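Local coordinates for protein ULam111 (Flavobacterium sp., PDB 5WUT) that probably hydrolyses the beta-1,3-glucosidic bonds of laminarin, as a laminarinase of glycoside hydrolase family 16 with a beta-jelly roll fold, at residues S39-Y44 with P215-A220; L56-K61 with T68-T73; K21-E26 with F202-A207. All coordinates share one frame; numbering follows the deposited sequence.

Contact 1 (S39-Y44 with P215-A220); sequences SERQLY and PEVDDA
One arginine carries this whole contact: the guanidinium of Arg-41 lies flat on Val-217, while its nitrogens bond to the backbone and to water around it. The contact lies at the surface of the beta-jelly roll, where segment 39-44, which leads into strand 42-44, meets the loop between helix 210-213 and strand 224-234. With CG anti to the carbonyl carbon (chi1 -58°) and the chain extended from CG to NE, Arg-41 reaches across to the loop. CG2 of Val-217 sits over the centre of one guanidinium face, 3.4 Å from CZ. NH2 of Arg-41 donates to Pro-215 O at 3.0 Å. This bond is bent, with 138° at the hydrogen, and the oxygen is tilted from the guanidinium plane. Three waters extend the grip. One joins NE to Pro-215 O, and another links NH2 to Val-217 N. The carboxylate of Asp-219 is near but forms no direct salt bridge; its OD1 is 4.3 Å from Arg-41 NH1 and is hydrogen-bonded to Tyr-67 OH. With a leucine in place of the arginine, Pro-215 O would probably be left without its direct side-chain donor and the water links to the loop would be broken. The third water lies in the guanidinium plane, accepts from Arg-41 NH1 at 2.8 Å and is 3.0 Å from Asp-219 OD2.

Contact 2 (L56-K61 with T68-T73); sequences LVITAK and TSTRIT
Leu-56 meets Ile-72 at the open end of this hairpin, methyl to methyl. CD2 of Leu-56 and CD1 of Ile-72 are 3.7 Å apart, and the two side chains reach toward each other tip to tip. Ile-72 keeps CG1 between its backbone N and carbonyl carbon (chi1 53°), which brings CD1 to the leucine. Ile-58 comes next and crosses Thr-70 at a slant. Its CG2 branch comes closest. It lies 3.5 Å from Thr-70 CB, tighter than usual for two carbons, and it also meets Thr-70 OG1. The same methyl is 3.7 Å from Ser-69 OG. Ser-69 is buried, and its hydroxyl is hydrogen-bonded to Met-206 O on strand 200-208. Thr-59 turns its side chain away, and its OG1 bonds to Asp-225. At Ala-60 the backbones draw together. Its CA makes a CA-H...O contact with Thr-68 O at 3.4 Å. The same oxygen accepts from Lys-61 N at 3.0 Å, in a nearly straight bond with 165° at the hydrogen. Thr-68 N donates back to Lys-61 O, also at 3.0 Å. Lys-61 and Thr-68 are therefore an antiparallel hydrogen-bonded pair. Their side chains lie on the same face, with Lys-61 CB 3.8 Å from Thr-68 OG1, whose hydrogen-bond partner is Asn-48 ND2. Toward Leu-56 the strands splay apart, and side-chain packing takes over from backbone bonding. Strand 55-63 instead bonds there to strands 49-52 and 224-234. This is a beta hairpin of strands 55-63 and 66-80, paired near its turn and opening into the interior of the jelly roll.

Contact 3 (K21-E26 with F202-A207); sequences KNWNFE and FIINMA
The hydrophobic interior of the jelly roll holds this contact, where Trp-23, just before the short strand 24-25, packs against strand 200-208. The six-membered end of the indole does the touching. Its CH2 lies 3.8 Å from CD1 of Ile-204, the tip of that side chain, and the two side chains run at a slant to one another. The same CH2 is 4.3 Å from CB of Phe-202. Trp-23 has CG anti to its carbonyl carbon (chi1 -67°), and this swings the outer rim of the indole toward the strand. Phe-202 meets it through CB, because its ring leads away. Ile-204 holds CG1 anti to its own carbonyl carbon and carries CD1 to the tryptophan. No hydrogen bond joins the two segments, so their contact is purely apolar. At the other end of the indole, NE1 donates to Glu-11 OE2, which satisfies the one polar atom of the indole and would fix the turn of the ring. The two strands are not neighbours: strand 66-80 pairs with both. Trp-23 thus fills part of the apolar interior of the jelly roll, against Ile-72 of strand 66-80, Ile-231 of strand 224-234 and the side chains of strand 200-208.

Strand 66-80 ties the three contacts together. It pairs with strands 42-44, 55-63, 24-25 and 200-208, so every contact includes a segment on it or on a neighbour of it. Contacts 2 and 3 are close, with centres about 9 Å apart. Contact 1 lies at the surface, its centre about 13 Å from that of contact 2 and about 19 Å from that of contact 3. Along the chain the order is 21-26, 39-44, 56-61, 68-73, 202-207 and 215-220. Contacts 1 and 3 thus interlock, while contact 2 is a local hairpin within both spans. Together they bring early and late parts of the chain into one jelly roll.

Contact 1 (S39-Y44 with P215-A220)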
loop_
_atom_site.group_PDB
_atom_site.type_symbol
_atom_site.label_atom_id
_atom_site.label_comp_id
_atom_site.label_asym_id
_atom_site.label_seq_id
_atom_site.Cartn_x
_atom_site.Cartn_y
_atom_site.Cartn_z
ATOM N N SER A 39 9.824 24.614 16.602
ATOM C CA SER A 39 10.955 24.669 17.523
ATOM C C SER A 39 12.124 23.769 17.084
ATOM O O SER A 39 12.791 23.141 17.899
ATOM C CB SER A 39 10.488 24.280 18.930
ATOM O OG SER A 39 11.361 24.796 19.908
ATOM N N GLU A 40 12.350 23.704 15.778
ATOM C CA GLU A 40 13.361 22.830 15.192
ATOM C C GLU A 40 14.810 23.265 15.398
ATOM O O GLU A 40 15.083 24.441 15.630
ATOM C CB GLU A 40 13.049 22.676 13.704
ATOM C CG GLU A 40 11.834 21.789 13.491
ATOM C CD GLU A 40 11.258 21.903 12.114
ATOM O OE1 GLU A 40 11.891 22.547 11.245
ATOM O OE2 GLU A 40 10.166 21.319 11.887
ATOM N N ARG A 41 15.727 22.298 15.334
ATOM C CA ARG A 41 17.138 22.578 15.607
ATOM C C ARG A 41 17.944 23.158 14.429
ATOM O O ARG A 41 18.905 23.901 14.649
ATOM C CB ARG A 41 17.851 21.313 16.094
ATOM C CG ARG A 41 17.252 20.695 17.353
ATOM C CD ARG A 41 18.179 19.664 17.947
ATOM N NE ARG A 41 17.516 18.921 19.016
ATOM C CZ ARG A 41 18.129 18.080 19.846
ATOM N NH1 ARG A 41 19.444 17.883 19.773
ATOM N NH2 ARG A 41 17.418 17.450 20.775
ATOM N N GLN A 42 17.579 22.822 13.194
ATOM C CA GLN A 42 18.457 23.126 12.063
ATOM C C GLN A 42 18.412 24.562 11.566
ATOM O O GLN A 42 17.386 25.238 11.644
ATOM C CB GLN A 42 18.137 22.190 10.886
ATOM C CG GLN A 42 16.902 22.595 10.075
ATOM C CD GLN A 42 15.599 22.381 10.815
ATOM O OE1 GLN A 42 15.510 21.516 11.687
ATOM N NE2 GLN A 42 14.577 23.160 10.467
ATOM N N LEU A 43 19.563 25.015 11.067
ATOM C CA LEU A 43 19.604 26.149 10.164
ATOM C C LEU A 43 19.583 25.587 8.761
ATOM O O LEU A 43 20.313 24.644 8.449
ATOM C CB LEU A 43 20.855 27.009 10.351
ATOM C CG LEU A 43 21.085 27.669 11.697
ATOM C CD1 LEU A 43 22.287 28.602 11.573
ATOM C CD2 LEU A 43 19.851 28.425 12.118
ATOM N N TYR A 44 18.739 26.156 7.917
ATOM C CA TYR A 44 18.702 25.732 6.532
ATOM C C TYR A 44 19.724 26.539 5.737
ATOM O O TYR A 44 19.898 27.742 5.973
ATOM C CB TYR A 44 17.301 25.892 5.972
ATOM C CG TYR A 44 16.316 24.846 6.441
ATOM C CD1 TYR A 44 16.590 23.499 6.285
ATOM C CD2 TYR A 44 15.102 25.211 7.005
ATOM C CE1 TYR A 44 15.682 22.534 6.679
ATOM C CE2 TYR A 44 14.188 24.247 7.408
ATOM C CZ TYR A 44 14.486 22.917 7.235
ATOM O OH TYR A 44 13.580 21.948 7.624
ATOM N N PRO A 215 11.035 15.670 20.418
ATOM C CA PRO A 215 12.192 16.571 20.555
ATOM C C PRO A 215 13.550 15.883 20.677
ATOM O O PRO A 215 14.576 16.541 20.479
ATOM C CB PRO A 215 11.886 17.319 21.853
ATOM C CG PRO A 215 11.085 16.339 22.651
ATOM C CD PRO A 215 10.206 15.641 21.635
ATOM N N GLU A 216 13.565 14.591 20.988
ATOM C CA GLU A 216 14.822 13.870 21.132
ATOM C C GLU A 216 15.521 13.643 19.807
ATOM O O GLU A 216 14.884 13.279 18.818
ATOM C CB GLU A 216 14.594 12.525 21.820
ATOM C CG GLU A 216 14.137 12.663 23.258
ATOM C CD GLU A 216 15.013 13.608 24.064
ATOM O OE1 GLU A 216 16.260 13.495 23.992
ATOM O OE2 GLU A 216 14.449 14.476 24.763
ATOM N N VAL A 217 16.832 13.873 19.803
ATOM C CA VAL A 217 17.657 13.647 18.625
ATOM C C VAL A 217 18.851 12.782 18.997
ATOM O O VAL A 217 19.611 13.110 19.917
ATOM C CB VAL A 217 18.160 14.966 17.995
ATOM C CG1 VAL A 217 19.085 14.679 16.817
ATOM C CG2 VAL A 217 17.001 15.816 17.525
ATOM N N ASP A 218 19.009 11.677 18.282
ATOM C CA ASP A 218 20.173 10.807 18.407
ATOM C C ASP A 218 21.321 11.357 17.563
ATOM O O ASP A 218 21.363 11.167 16.347
ATOM C CB ASP A 218 19.797 9.386 17.982
ATOM C CG ASP A 218 20.975 8.422 17.990
ATOM O OD1 ASP A 218 22.075 8.797 18.455
ATOM O OD2 ASP A 218 20.781 7.258 17.555
ATOM N N ASP A 219 22.268 12.034 18.204
ATOM C CA ASP A 219 23.312 12.724 17.452
ATOM C C ASP A 219 24.270 11.774 16.729
ATOM O O ASP A 219 25.027 12.197 15.858
ATOM C CB ASP A 219 24.099 13.656 18.380
ATOM C CG ASP A 219 23.300 14.880 18.792
ATOM O OD1 ASP A 219 22.456 15.349 17.999
ATOM O OD2 ASP A 219 23.502 15.373 19.927
ATOM N N ALA A 220 24.233 10.490 17.067
ATOM C CA ALA A 220 25.087 9.519 16.395
ATOM C C ALA A 220 24.645 9.270 14.949
ATOM O O ALA A 220 25.408 8.716 14.155
ATOM C CB ALA A 220 25.100 8.209 17.158
HETATM O O HOH W 1 14.694 19.228 19.303
HETATM O O HOH W 2 18.137 14.847 22.324
HETATM O O HOH W 3 20.678 15.651 21.013
#

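Contact 2 (L56-K61 with T68-T73)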
loop_
_atom_site.group_PDB
_atom_site.type_symbol
_atom_site.label_atom_id
_atom_site.label_comp_id
_atom_site.label_asym_id
_atom_site.label_seq_id
_atom_site.Cartn_x
_atom_site.Cartn_y
_atom_site.Cartn_z
ATOM N N LEU A 56 18.549 14.620 -6.289
ATOM C CA LEU A 56 18.802 15.652 -5.291
ATOM C C LEU A 56 19.120 14.951 -3.974
ATOM O O LEU A 56 18.324 14.156 -3.483
ATOM C CB LEU A 56 17.597 16.593 -5.130
ATOM C CG LEU A 56 17.642 17.514 -3.898
ATOM C CD1 LEU A 56 18.768 18.554 -4.026
ATOM C CD2 LEU A 56 16.307 18.201 -3.705
ATOM N N VAL A 57 20.299 15.215 -3.412
ATOM C CA VAL A 57 20.657 14.626 -2.129
ATOM C C VAL A 57 20.810 15.718 -1.082
ATOM O O VAL A 57 21.686 16.573 -1.175
ATOM C CB VAL A 57 21.959 13.792 -2.203
ATOM C CG1 VAL A 57 22.273 13.174 -0.830
ATOM C CG2 VAL A 57 21.837 12.706 -3.270
ATOM N N ILE A 58 19.926 15.690 -0.090
ATOM C CA ILE A 58 19.995 16.625 1.020
ATOM C C ILE A 58 20.652 15.931 2.193
ATOM O O ILE A 58 20.240 14.831 2.570
ATOM C CB ILE A 58 18.602 17.115 1.427
ATOM C CG1 ILE A 58 17.962 17.897 0.269
ATOM C CG2 ILE A 58 18.674 17.947 2.721
ATOM C CD1 ILE A 58 16.501 18.213 0.473
ATOM N N THR A 59 21.677 16.556 2.771
ATOM C CA THR A 59 22.350 15.951 3.916
ATOM C C THR A 59 22.145 16.763 5.191
ATOM O O THR A 59 22.395 17.977 5.222
ATOM C CB THR A 59 23.862 15.791 3.661
ATOM O OG1 THR A 59 24.064 14.917 2.543
ATOM C CG2 THR A 59 24.545 15.184 4.878
ATOM N N ALA A 60 21.648 16.082 6.221
ATOM C CA ALA A 60 21.513 16.657 7.553
ATOM C C ALA A 60 22.826 16.436 8.293
ATOM O O ALA A 60 23.329 15.320 8.324
ATOM C CB ALA A 60 20.346 16.010 8.299
ATOM N N LYS A 61 23.389 17.516 8.833
ATOM C CA LYS A 61 24.699 17.462 9.475
ATOM C C LYS A 61 24.660 18.064 10.865
ATOM O O LYS A 61 23.856 18.943 11.154
ATOM C CB LYS A 61 25.748 18.214 8.649
ATOM C CG LYS A 61 25.896 17.770 7.200
ATOM C CD LYS A 61 26.971 18.616 6.505
ATOM C CE LYS A 61 26.663 18.864 5.025
ATOM N NZ LYS A 61 27.525 19.950 4.437
ATOM N N THR A 68 22.482 21.549 10.480
ATOM C CA THR A 68 22.166 22.161 9.189
ATOM C C THR A 68 21.484 21.188 8.227
ATOM O O THR A 68 21.693 19.980 8.286
ATOM C CB THR A 68 23.426 22.729 8.499
ATOM O OG1 THR A 68 24.456 21.734 8.474
ATOM C CG2 THR A 68 23.934 23.992 9.241
ATOM N N SER A 69 20.690 21.748 7.326
ATOM C CA SER A 69 19.970 20.934 6.358
ATOM C C SER A 69 19.515 21.837 5.222
ATOM O O SER A 69 20.002 22.967 5.104
ATOM C CB SER A 69 18.792 20.217 7.031
ATOM O OG SER A 69 18.261 19.193 6.181
ATOM N N THR A 70 18.593 21.336 4.396
ATOM C CA THR A 70 18.097 22.044 3.213
ATOM C C THR A 70 16.582 22.109 3.217
ATOM O O THR A 70 15.913 21.134 3.610
ATOM C CB THR A 70 18.540 21.347 1.903
ATOM O OG1 THR A 70 19.950 21.105 1.939
ATOM C CG2 THR A 70 18.178 22.182 0.649
ATOM N N ARG A 71 16.050 23.247 2.782
ATOM C CA ARG A 71 14.621 23.428 2.555
ATOM C C ARG A 71 14.431 24.254 1.288
ATOM O O ARG A 71 14.875 25.405 1.215
ATOM C CB ARG A 71 13.973 24.122 3.759
ATOM C CG ARG A 71 12.478 24.431 3.583
ATOM C CD ARG A 71 11.881 24.835 4.923
ATOM N NE ARG A 71 10.553 25.418 4.769
ATOM C CZ ARG A 71 9.580 25.294 5.670
ATOM N NH1 ARG A 71 9.785 24.601 6.780
ATOM N NH2 ARG A 71 8.403 25.863 5.457
ATOM N N ILE A 72 13.779 23.665 0.288
ATOM C CA ILE A 72 13.584 24.340 -0.989
ATOM C C ILE A 72 12.116 24.299 -1.373
ATOM O O ILE A 72 11.400 23.370 -0.991
ATOM C CB ILE A 72 14.447 23.709 -2.098
ATOM C CG1 ILE A 72 14.230 22.192 -2.195
ATOM C CG2 ILE A 72 15.930 23.984 -1.835
ATOM C CD1 ILE A 72 14.859 21.600 -3.465
ATOM N N THR A 73 11.666 25.320 -2.099
ATOM C CA THR A 73 10.275 25.391 -2.551
ATOM C C THR A 73 10.192 25.816 -4.000
ATOM O O THR A 73 11.152 26.360 -4.549
ATOM C CB THR A 73 9.437 26.401 -1.765
ATOM O OG1 THR A 73 9.686 27.728 -2.268
ATOM C CG2 THR A 73 9.767 26.351 -0.293
#

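Contact 3 (K21-E26 with F202-A207)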
loop_
_atom_site.group_PDB
_atom_site.type_symbol
_atom_site.label_atom_id
_atom_site.label_comp_id
_atom_site.label_asym_id
_atom_site.label_seq_id
_atom_site.Cartn_x
_atom_site.Cartn_y
_atom_site.Cartn_z
ATOM N N LYS A 21 15.533 28.823 -11.349
ATOM C CA LYS A 21 14.396 29.369 -12.070
ATOM C C LYS A 21 13.121 28.664 -11.624
ATOM O O LYS A 21 12.022 29.199 -11.764
ATOM C CB LYS A 21 14.579 29.227 -13.579
ATOM C CG LYS A 21 15.744 30.017 -14.128
ATOM C CD LYS A 21 15.569 31.500 -13.870
ATOM C CE LYS A 21 16.674 32.309 -14.543
ATOM N NZ LYS A 21 17.139 31.646 -15.791
ATOM N N ASN A 22 13.283 27.462 -11.080
ATOM C CA ASN A 22 12.136 26.699 -10.586
ATOM C C ASN A 22 12.112 26.559 -9.065
ATOM O O ASN A 22 11.048 26.299 -8.500
ATOM C CB ASN A 22 12.108 25.319 -11.228
ATOM C CG ASN A 22 11.769 25.386 -12.702
ATOM O OD1 ASN A 22 11.139 26.343 -13.155
ATOM N ND2 ASN A 22 12.181 24.379 -13.451
ATOM N N TRP A 23 13.267 26.739 -8.407
ATOM C CA TRP A 23 13.377 26.503 -6.956
ATOM C C TRP A 23 13.873 27.710 -6.181
ATOM O O TRP A 23 14.762 28.442 -6.634
ATOM C CB TRP A 23 14.316 25.327 -6.655
ATOM C CG TRP A 23 13.762 24.015 -7.125
ATOM C CD1 TRP A 23 14.019 23.394 -8.318
ATOM C CD2 TRP A 23 12.836 23.179 -6.428
ATOM N NE1 TRP A 23 13.310 22.217 -8.408
ATOM C CE2 TRP A 23 12.580 22.058 -7.256
ATOM C CE3 TRP A 23 12.208 23.261 -5.180
ATOM C CZ2 TRP A 23 11.706 21.033 -6.884
ATOM C CZ3 TRP A 23 11.352 22.236 -4.799
ATOM C CH2 TRP A 23 11.109 21.135 -5.648
ATOM N N ASN A 24 13.308 27.885 -4.990
ATOM C CA ASN A 24 13.809 28.847 -4.012
ATOM C C ASN A 24 14.486 28.104 -2.890
ATOM O O ASN A 24 14.119 26.958 -2.592
ATOM C CB ASN A 24 12.682 29.666 -3.402
ATOM C CG ASN A 24 11.763 30.241 -4.427
ATOM O OD1 ASN A 24 12.137 31.129 -5.176
ATOM N ND2 ASN A 24 10.537 29.731 -4.474
ATOM N N PHE A 25 15.444 28.756 -2.236
ATOM C CA PHE A 25 15.889 28.282 -0.928
ATOM C C PHE A 25 15.146 29.017 0.175
ATOM O O PHE A 25 14.965 30.239 0.116
ATOM C CB PHE A 25 17.396 28.485 -0.726
ATOM C CG PHE A 25 18.244 27.653 -1.623
ATOM C CD1 PHE A 25 18.613 26.364 -1.258
ATOM C CD2 PHE A 25 18.682 28.156 -2.836
ATOM C CE1 PHE A 25 19.402 25.596 -2.081
ATOM C CE2 PHE A 25 19.480 27.388 -3.667
ATOM C CZ PHE A 25 19.839 26.110 -3.295
ATOM N N GLU A 26 14.739 28.283 1.200
ATOM C CA GLU A 26 14.353 28.933 2.443
ATOM C C GLU A 26 15.516 28.692 3.401
ATOM O O GLU A 26 16.054 27.585 3.474
ATOM C CB GLU A 26 13.000 28.398 2.944
ATOM C CG GLU A 26 11.864 28.840 1.997
ATOM C CD GLU A 26 10.454 28.600 2.518
ATOM O OE1 GLU A 26 9.492 29.122 1.905
ATOM O OE2 GLU A 26 10.295 27.881 3.518
ATOM N N PHE A 202 5.474 23.339 -4.316
ATOM C CA PHE A 202 6.175 22.220 -3.676
ATOM C C PHE A 202 7.156 22.674 -2.629
ATOM O O PHE A 202 7.728 23.740 -2.764
ATOM C CB PHE A 202 6.933 21.393 -4.712
ATOM C CG PHE A 202 6.049 20.751 -5.724
ATOM C CD1 PHE A 202 5.211 19.715 -5.350
ATOM C CD2 PHE A 202 6.061 21.161 -7.049
ATOM C CE1 PHE A 202 4.386 19.104 -6.288
ATOM C CE2 PHE A 202 5.235 20.556 -7.994
ATOM C CZ PHE A 202 4.400 19.522 -7.611
ATOM N N ILE A 203 7.344 21.849 -1.606
ATOM C CA ILE A 203 8.435 22.029 -0.641
ATOM C C ILE A 203 9.120 20.686 -0.448
ATOM O O ILE A 203 8.443 19.661 -0.316
ATOM C CB ILE A 203 7.937 22.546 0.731
ATOM C CG1 ILE A 203 7.086 23.816 0.580
ATOM C CG2 ILE A 203 9.131 22.787 1.668
ATOM C CD1 ILE A 203 5.571 23.516 0.440
ATOM N N ILE A 204 10.453 20.681 -0.470
ATOM C CA ILE A 204 11.246 19.525 -0.039
ATOM C C ILE A 204 12.124 19.984 1.109
ATOM O O ILE A 204 12.810 21.003 0.993
ATOM C CB ILE A 204 12.122 18.958 -1.171
ATOM C CG1 ILE A 204 11.258 18.490 -2.332
ATOM C CG2 ILE A 204 12.973 17.793 -0.669
ATOM C CD1 ILE A 204 12.076 18.063 -3.573
ATOM N N ASN A 205 12.124 19.264 2.223
ATOM C CA ASN A 205 13.012 19.678 3.308
ATOM C C ASN A 205 13.363 18.512 4.206
ATOM O O ASN A 205 12.757 17.446 4.137
ATOM C CB ASN A 205 12.383 20.802 4.146
ATOM C CG ASN A 205 11.306 20.302 5.075
ATOM O OD1 ASN A 205 10.161 20.106 4.657
ATOM N ND2 ASN A 205 11.663 20.068 6.344
ATOM N N MET A 206 14.352 18.714 5.062
ATOM C CA MET A 206 14.617 17.730 6.104
ATOM C C MET A 206 14.895 18.461 7.409
ATOM O O MET A 206 15.909 19.160 7.552
ATOM C CB MET A 206 15.767 16.798 5.715
ATOM C CG MET A 206 16.186 15.859 6.851
ATOM S SD MET A 206 17.218 14.450 6.384
ATOM C CE MET A 206 18.392 15.218 5.270
ATOM N N ALA A 207 13.951 18.362 8.336
ATOM C CA ALA A 207 14.091 18.990 9.643
ATOM C C ALA A 207 14.743 18.051 10.680
ATOM O O ALA A 207 14.852 16.840 10.482
ATOM C CB ALA A 207 12.743 19.467 10.138
#